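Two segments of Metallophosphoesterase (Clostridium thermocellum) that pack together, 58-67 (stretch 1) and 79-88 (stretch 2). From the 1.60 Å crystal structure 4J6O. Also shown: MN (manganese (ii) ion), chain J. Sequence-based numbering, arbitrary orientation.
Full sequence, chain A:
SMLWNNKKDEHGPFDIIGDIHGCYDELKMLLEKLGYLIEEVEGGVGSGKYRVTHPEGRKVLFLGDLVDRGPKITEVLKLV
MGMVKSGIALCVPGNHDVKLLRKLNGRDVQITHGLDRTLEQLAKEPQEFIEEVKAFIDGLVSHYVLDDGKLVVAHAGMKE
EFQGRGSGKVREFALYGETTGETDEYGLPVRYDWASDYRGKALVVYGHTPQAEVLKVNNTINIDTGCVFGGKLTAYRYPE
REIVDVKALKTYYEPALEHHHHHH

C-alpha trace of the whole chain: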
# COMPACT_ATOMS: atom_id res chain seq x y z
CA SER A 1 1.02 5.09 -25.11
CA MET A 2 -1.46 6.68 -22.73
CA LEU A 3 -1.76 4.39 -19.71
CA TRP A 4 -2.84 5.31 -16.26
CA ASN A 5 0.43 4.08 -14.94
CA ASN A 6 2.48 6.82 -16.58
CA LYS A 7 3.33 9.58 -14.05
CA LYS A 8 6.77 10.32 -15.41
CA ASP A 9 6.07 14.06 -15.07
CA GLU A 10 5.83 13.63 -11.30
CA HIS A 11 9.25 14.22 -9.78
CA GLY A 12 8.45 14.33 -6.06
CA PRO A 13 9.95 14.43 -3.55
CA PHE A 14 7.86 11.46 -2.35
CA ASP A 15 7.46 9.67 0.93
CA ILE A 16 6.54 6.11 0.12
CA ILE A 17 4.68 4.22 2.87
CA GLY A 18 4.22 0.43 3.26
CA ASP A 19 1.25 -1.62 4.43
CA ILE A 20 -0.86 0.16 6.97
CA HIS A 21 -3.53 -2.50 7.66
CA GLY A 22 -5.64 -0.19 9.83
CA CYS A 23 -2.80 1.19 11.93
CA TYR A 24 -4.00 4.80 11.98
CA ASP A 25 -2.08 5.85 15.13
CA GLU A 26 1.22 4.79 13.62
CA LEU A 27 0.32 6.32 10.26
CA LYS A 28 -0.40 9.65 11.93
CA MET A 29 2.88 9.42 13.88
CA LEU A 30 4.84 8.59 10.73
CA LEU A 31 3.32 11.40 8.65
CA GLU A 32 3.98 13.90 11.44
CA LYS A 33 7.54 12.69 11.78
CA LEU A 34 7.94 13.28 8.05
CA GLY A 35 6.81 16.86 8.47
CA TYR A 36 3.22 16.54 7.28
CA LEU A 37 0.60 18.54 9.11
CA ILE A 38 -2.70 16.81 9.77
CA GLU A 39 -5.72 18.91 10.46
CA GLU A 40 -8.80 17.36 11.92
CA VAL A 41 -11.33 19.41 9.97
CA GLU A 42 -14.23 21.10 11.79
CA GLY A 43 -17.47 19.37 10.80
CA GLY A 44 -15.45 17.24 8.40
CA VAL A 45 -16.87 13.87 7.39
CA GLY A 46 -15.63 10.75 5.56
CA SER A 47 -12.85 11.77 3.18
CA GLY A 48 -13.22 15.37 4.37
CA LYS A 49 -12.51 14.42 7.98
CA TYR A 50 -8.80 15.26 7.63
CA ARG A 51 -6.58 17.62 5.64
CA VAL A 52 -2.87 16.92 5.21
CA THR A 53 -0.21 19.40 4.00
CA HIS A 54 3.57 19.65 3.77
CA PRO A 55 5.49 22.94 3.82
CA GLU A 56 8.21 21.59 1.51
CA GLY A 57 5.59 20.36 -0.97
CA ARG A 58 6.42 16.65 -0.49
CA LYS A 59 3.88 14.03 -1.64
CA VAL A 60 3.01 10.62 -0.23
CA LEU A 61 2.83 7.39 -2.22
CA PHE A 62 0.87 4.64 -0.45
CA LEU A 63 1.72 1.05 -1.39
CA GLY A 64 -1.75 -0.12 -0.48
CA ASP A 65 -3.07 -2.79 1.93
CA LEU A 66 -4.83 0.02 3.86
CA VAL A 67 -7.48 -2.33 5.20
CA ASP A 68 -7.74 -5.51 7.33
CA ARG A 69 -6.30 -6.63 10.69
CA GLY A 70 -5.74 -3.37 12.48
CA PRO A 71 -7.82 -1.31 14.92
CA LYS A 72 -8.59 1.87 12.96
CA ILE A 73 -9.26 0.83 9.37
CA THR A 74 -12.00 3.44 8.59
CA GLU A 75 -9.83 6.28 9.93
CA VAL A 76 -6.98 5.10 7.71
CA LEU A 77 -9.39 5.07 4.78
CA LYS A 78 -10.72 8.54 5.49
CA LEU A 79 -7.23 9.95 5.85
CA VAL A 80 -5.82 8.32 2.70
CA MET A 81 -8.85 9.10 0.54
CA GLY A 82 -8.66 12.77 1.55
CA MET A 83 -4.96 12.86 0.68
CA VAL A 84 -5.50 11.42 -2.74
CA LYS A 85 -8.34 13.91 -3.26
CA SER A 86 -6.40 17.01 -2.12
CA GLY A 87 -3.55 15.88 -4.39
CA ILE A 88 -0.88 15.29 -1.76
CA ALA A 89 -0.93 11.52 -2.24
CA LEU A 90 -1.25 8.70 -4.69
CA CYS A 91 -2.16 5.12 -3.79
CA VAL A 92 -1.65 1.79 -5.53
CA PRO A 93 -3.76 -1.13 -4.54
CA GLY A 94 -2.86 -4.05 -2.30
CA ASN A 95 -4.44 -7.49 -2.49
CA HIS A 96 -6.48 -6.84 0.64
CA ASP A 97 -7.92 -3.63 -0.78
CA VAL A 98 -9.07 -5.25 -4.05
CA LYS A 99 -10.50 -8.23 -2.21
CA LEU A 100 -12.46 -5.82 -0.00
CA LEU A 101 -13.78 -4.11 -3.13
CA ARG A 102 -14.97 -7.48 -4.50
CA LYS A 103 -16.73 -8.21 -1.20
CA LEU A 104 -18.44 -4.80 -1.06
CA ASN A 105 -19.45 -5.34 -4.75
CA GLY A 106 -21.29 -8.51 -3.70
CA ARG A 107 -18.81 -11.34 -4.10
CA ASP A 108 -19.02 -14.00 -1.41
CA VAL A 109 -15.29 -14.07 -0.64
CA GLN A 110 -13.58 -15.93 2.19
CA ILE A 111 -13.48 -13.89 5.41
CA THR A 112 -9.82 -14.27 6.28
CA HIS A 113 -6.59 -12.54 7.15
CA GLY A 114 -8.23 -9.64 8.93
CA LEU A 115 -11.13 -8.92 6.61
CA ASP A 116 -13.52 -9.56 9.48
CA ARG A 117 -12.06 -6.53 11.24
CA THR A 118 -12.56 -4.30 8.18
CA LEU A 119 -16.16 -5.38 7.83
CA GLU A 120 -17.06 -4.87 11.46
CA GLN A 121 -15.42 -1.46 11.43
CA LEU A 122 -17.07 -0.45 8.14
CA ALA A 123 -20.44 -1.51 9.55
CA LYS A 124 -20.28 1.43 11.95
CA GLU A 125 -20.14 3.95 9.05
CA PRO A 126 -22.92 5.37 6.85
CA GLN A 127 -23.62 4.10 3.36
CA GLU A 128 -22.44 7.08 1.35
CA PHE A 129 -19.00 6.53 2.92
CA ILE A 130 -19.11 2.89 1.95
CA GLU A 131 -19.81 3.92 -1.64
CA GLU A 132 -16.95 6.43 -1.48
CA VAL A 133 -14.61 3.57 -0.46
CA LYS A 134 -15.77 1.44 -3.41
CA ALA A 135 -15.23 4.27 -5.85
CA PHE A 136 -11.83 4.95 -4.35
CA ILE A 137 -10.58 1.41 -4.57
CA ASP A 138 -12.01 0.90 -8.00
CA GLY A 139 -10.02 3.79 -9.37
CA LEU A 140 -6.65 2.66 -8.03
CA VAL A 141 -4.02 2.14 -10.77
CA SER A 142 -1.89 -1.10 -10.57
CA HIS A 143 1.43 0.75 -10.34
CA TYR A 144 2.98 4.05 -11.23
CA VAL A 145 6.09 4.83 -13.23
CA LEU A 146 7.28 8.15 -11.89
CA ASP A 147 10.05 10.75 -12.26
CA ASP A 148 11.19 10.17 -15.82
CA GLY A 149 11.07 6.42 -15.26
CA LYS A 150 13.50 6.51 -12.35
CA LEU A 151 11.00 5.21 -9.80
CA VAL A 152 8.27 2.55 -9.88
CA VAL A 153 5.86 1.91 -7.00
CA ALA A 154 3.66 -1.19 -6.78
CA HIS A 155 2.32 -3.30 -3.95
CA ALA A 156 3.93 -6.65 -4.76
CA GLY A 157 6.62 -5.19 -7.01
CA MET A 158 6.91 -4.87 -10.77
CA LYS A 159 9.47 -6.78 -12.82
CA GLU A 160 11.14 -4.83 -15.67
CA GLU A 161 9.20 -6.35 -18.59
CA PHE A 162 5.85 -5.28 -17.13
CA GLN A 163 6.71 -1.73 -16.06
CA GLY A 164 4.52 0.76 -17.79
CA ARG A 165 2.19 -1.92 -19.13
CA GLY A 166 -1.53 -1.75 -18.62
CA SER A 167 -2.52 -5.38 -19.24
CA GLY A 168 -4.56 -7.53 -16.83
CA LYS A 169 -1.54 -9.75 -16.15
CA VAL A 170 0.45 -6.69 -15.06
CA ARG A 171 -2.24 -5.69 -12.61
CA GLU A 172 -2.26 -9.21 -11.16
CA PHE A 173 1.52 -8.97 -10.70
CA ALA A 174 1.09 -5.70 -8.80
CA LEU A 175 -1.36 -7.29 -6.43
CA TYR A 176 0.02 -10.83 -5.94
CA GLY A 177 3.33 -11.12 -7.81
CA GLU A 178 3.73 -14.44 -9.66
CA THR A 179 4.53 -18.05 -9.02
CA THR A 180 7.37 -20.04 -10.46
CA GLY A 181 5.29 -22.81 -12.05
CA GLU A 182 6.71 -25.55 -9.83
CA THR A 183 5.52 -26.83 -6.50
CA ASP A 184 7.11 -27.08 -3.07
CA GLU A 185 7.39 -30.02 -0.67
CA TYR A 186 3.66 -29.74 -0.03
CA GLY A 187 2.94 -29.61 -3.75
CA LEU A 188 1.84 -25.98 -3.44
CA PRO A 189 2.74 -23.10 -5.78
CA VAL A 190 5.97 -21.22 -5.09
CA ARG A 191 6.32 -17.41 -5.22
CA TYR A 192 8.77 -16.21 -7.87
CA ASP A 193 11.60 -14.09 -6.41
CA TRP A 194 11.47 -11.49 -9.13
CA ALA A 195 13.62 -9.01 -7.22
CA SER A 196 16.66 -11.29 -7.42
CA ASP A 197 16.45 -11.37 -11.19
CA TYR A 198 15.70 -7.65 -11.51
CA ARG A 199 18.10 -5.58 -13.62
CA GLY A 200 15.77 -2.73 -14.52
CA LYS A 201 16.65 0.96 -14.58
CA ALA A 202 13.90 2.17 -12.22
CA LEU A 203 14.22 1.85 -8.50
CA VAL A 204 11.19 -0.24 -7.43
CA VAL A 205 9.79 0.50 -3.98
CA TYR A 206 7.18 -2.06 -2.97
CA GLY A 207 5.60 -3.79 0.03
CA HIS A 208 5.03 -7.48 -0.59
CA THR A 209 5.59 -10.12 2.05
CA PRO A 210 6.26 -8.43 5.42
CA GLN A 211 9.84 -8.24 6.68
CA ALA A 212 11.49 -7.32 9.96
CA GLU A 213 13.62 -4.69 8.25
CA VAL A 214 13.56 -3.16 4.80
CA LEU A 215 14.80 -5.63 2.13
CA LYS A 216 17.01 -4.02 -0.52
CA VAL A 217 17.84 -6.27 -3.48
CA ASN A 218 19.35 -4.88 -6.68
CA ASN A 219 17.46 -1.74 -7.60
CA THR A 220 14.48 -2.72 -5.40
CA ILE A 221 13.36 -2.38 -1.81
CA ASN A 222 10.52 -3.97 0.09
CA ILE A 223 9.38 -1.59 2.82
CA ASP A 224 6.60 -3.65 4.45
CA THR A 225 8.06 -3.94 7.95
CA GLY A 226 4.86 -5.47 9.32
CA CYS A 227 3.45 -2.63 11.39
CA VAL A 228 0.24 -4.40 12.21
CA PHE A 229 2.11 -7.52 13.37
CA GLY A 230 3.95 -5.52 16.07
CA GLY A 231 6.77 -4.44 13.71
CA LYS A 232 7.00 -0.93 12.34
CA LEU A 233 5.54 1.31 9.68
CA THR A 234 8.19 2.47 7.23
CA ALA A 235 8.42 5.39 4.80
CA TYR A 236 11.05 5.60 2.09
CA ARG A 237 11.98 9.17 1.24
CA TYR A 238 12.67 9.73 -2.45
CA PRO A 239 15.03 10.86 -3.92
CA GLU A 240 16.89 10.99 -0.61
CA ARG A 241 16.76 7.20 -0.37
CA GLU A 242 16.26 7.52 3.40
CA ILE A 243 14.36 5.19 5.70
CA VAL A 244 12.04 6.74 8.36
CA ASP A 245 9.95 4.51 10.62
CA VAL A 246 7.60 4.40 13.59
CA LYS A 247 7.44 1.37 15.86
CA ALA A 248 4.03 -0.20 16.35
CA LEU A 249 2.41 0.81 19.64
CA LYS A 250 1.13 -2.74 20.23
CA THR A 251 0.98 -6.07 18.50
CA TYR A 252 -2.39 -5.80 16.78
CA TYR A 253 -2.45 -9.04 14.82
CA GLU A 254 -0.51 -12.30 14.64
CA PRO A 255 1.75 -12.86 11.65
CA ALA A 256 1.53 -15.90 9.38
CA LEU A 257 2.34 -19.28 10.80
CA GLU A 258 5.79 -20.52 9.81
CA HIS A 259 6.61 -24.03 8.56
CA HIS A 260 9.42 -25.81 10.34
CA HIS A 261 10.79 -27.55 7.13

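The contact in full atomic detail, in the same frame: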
# COMPACT_ATOMS: atom_id res chain seq x y z
N ARG A 58 6.21 18.10 -0.30
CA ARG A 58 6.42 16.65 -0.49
C ARG A 58 5.08 15.98 -0.68
O ARG A 58 4.06 16.51 -0.26
CB ARG A 58 7.15 16.06 0.71
CG ARG A 58 8.50 16.72 0.94
CD ARG A 58 9.30 15.96 2.00
NE ARG A 58 9.76 14.64 1.52
CZ ARG A 58 10.94 14.38 0.95
NH1 ARG A 58 11.22 13.12 0.62
NH2 ARG A 58 11.86 15.38 0.76
N LYS A 59 5.10 14.82 -1.34
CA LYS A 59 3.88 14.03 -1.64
C LYS A 59 4.07 12.62 -1.13
O LYS A 59 5.17 12.16 -1.08
CB LYS A 59 3.55 14.03 -3.12
CG LYS A 59 3.23 15.45 -3.65
CD LYS A 59 2.51 15.36 -4.98
CE LYS A 59 2.22 16.81 -5.46
NZ LYS A 59 1.39 16.85 -6.69
N VAL A 60 2.98 11.98 -0.76
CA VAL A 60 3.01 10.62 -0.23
C VAL A 60 2.58 9.64 -1.32
O VAL A 60 1.58 9.87 -2.04
CB VAL A 60 2.05 10.45 0.97
CG1 VAL A 60 2.06 8.94 1.45
CG2 VAL A 60 2.43 11.35 2.13
N LEU A 61 3.26 8.50 -1.36
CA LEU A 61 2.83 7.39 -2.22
C LEU A 61 2.53 6.20 -1.34
O LEU A 61 3.43 5.70 -0.68
CB LEU A 61 3.95 7.02 -3.20
CG LEU A 61 4.44 8.14 -4.11
CD1 LEU A 61 5.56 7.55 -4.99
CD2 LEU A 61 3.33 8.72 -4.98
N PHE A 62 1.25 5.77 -1.30
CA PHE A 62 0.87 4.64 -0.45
C PHE A 62 0.96 3.39 -1.28
O PHE A 62 0.48 3.39 -2.42
CB PHE A 62 -0.56 4.80 0.07
CG PHE A 62 -0.73 5.90 1.11
CD1 PHE A 62 -0.35 5.71 2.43
CD2 PHE A 62 -1.28 7.15 0.76
CE1 PHE A 62 -0.51 6.74 3.38
CE2 PHE A 62 -1.43 8.18 1.73
CZ PHE A 62 -1.05 7.96 3.04
N LEU A 63 1.50 2.33 -0.68
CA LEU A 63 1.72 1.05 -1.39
C LEU A 63 0.54 0.11 -1.24
O LEU A 63 0.56 -1.04 -1.75
CB LEU A 63 3.01 0.40 -0.95
CG LEU A 63 4.27 1.20 -1.24
CD1 LEU A 63 5.48 0.37 -0.80
CD2 LEU A 63 4.35 1.47 -2.74
N GLY A 64 -0.50 0.61 -0.61
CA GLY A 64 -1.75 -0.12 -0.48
C GLY A 64 -1.79 -1.04 0.72
O GLY A 64 -0.94 -0.92 1.64
N ASP A 65 -2.74 -1.95 0.74
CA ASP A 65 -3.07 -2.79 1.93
C ASP A 65 -3.37 -1.86 3.10
O ASP A 65 -2.77 -1.92 4.18
CB ASP A 65 -1.97 -3.79 2.25
CG ASP A 65 -2.25 -5.18 1.61
OD1 ASP A 65 -3.16 -5.23 0.78
OD2 ASP A 65 -1.57 -6.17 1.92
N LEU A 66 -4.31 -0.94 2.84
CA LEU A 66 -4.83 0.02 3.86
C LEU A 66 -5.75 -0.65 4.85
O LEU A 66 -5.83 -0.23 6.02
CB LEU A 66 -5.63 1.13 3.13
CG LEU A 66 -4.92 1.83 1.99
CD1 LEU A 66 -5.93 2.88 1.44
CD2 LEU A 66 -3.62 2.49 2.45
N VAL A 67 -6.43 -1.73 4.40
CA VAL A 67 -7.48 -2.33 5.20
C VAL A 67 -7.07 -3.68 5.76
O VAL A 67 -6.00 -4.17 5.46
CB VAL A 67 -8.77 -2.48 4.32
CG1 VAL A 67 -9.18 -1.11 3.72
CG2 VAL A 67 -8.52 -3.46 3.18
N LEU A 79 -8.43 9.15 5.97
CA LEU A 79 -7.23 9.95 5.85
C LEU A 79 -6.65 9.78 4.44
O LEU A 79 -6.37 10.77 3.78
CB LEU A 79 -6.21 9.58 6.94
CG LEU A 79 -4.89 10.33 6.83
CD1 LEU A 79 -5.15 11.78 7.24
CD2 LEU A 79 -3.81 9.70 7.75
N VAL A 80 -6.45 8.54 4.00
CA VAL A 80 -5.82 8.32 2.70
C VAL A 80 -6.66 8.82 1.51
O VAL A 80 -6.14 9.47 0.59
CB VAL A 80 -5.51 6.81 2.50
CG1 VAL A 80 -4.96 6.58 1.12
CG2 VAL A 80 -4.53 6.39 3.56
N MET A 81 -7.97 8.59 1.59
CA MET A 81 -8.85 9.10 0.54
C MET A 81 -8.84 10.64 0.41
O MET A 81 -8.81 11.18 -0.71
CB MET A 81 -10.26 8.60 0.79
CG MET A 81 -10.32 7.14 0.50
SD MET A 81 -12.01 6.61 0.51
CE MET A 81 -12.14 6.41 2.20
N GLY A 82 -8.82 11.32 1.55
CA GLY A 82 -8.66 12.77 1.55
C GLY A 82 -7.34 13.26 0.96
O GLY A 82 -7.26 14.32 0.36
N MET A 83 -6.27 12.50 1.18
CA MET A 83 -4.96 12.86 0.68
C MET A 83 -4.90 12.71 -0.80
O MET A 83 -4.29 13.52 -1.48
CB MET A 83 -3.89 12.00 1.38
CG MET A 83 -3.77 12.38 2.85
SD MET A 83 -2.53 11.40 3.74
CE MET A 83 -1.09 11.98 3.03
N VAL A 84 -5.52 11.65 -1.30
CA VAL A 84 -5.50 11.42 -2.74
C VAL A 84 -6.34 12.53 -3.34
O VAL A 84 -5.99 13.10 -4.36
CB VAL A 84 -6.05 10.03 -3.08
CG1 VAL A 84 -6.25 9.87 -4.57
CG2 VAL A 84 -5.06 8.94 -2.58
N LYS A 85 -7.43 12.88 -2.68
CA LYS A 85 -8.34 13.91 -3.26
C LYS A 85 -7.77 15.35 -3.26
O LYS A 85 -8.02 16.13 -4.17
CB LYS A 85 -9.69 13.80 -2.53
CG LYS A 85 -10.79 14.69 -3.06
CD LYS A 85 -12.13 14.03 -2.79
CE LYS A 85 -12.93 14.82 -1.76
NZ LYS A 85 -14.42 14.67 -1.92
N SER A 86 -6.99 15.68 -2.25
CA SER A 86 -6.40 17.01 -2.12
C SER A 86 -5.13 17.12 -2.99
O SER A 86 -4.54 18.21 -3.14
CB SER A 86 -6.08 17.32 -0.65
OG SER A 86 -4.95 16.58 -0.18
N GLY A 87 -4.73 15.98 -3.56
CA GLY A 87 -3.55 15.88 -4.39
C GLY A 87 -2.20 15.76 -3.70
O GLY A 87 -1.16 15.96 -4.34
N ILE A 88 -2.16 15.38 -2.43
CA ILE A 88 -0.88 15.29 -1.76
C ILE A 88 -0.43 13.83 -1.74
O ILE A 88 0.71 13.54 -1.42
CB ILE A 88 -0.93 15.87 -0.34
CG1 ILE A 88 0.47 16.10 0.21
CG2 ILE A 88 -1.85 15.04 0.61
CD1 ILE A 88 0.47 17.05 1.42
MN MN J . -0.21 -6.59 3.54
O HOH W 1 1.41 -7.07 5.12

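Strand 59-62 lies across helix 79-86, their axes 10.0 Å apart at closest and their directions 128° apart. Side chains alternate along a strand, so Val60 and Phe62 point toward the helix while Leu61 points away. The helix answers with Val80 and Met83, three residues apart and so on roughly the same side.

Phe62, with chi1 at -71° (m) and chi2 at -78°, offers one face of its ring to Val80 and its edge to Met83. Val80, in the t rotamer, sets CG2 over one face, 4.0 Å from the ring centroid and 15° off the normal, a CH-pi contact; its CG1 lies 3.8 Å from Leu66 CD1, beyond the strand. Met83 meets the ring at its edge, where SD is 3.8 Å from Phe62 CZ. Unbranched at CB, Met83 runs m, t, p: the extended chi2 carries sulfur to the ring, and the turn at chi3 leaves CE 3.7 Å from Val60 CG2. One flexible thioether thus serves both strand residues.

The helix closes in a Schellman motif, with Ile88 N bonded to Met83 O (3.0 Å). Gly87 takes the positive phi (81°) that glycine tolerates best. The chain then reaches the strand, where Val60 N donates to Ile88 O at 2.8 Å, nearly straight at 163°. Ile88, extended t, t, brings CG1 within 3.6 Å of Arg58 O.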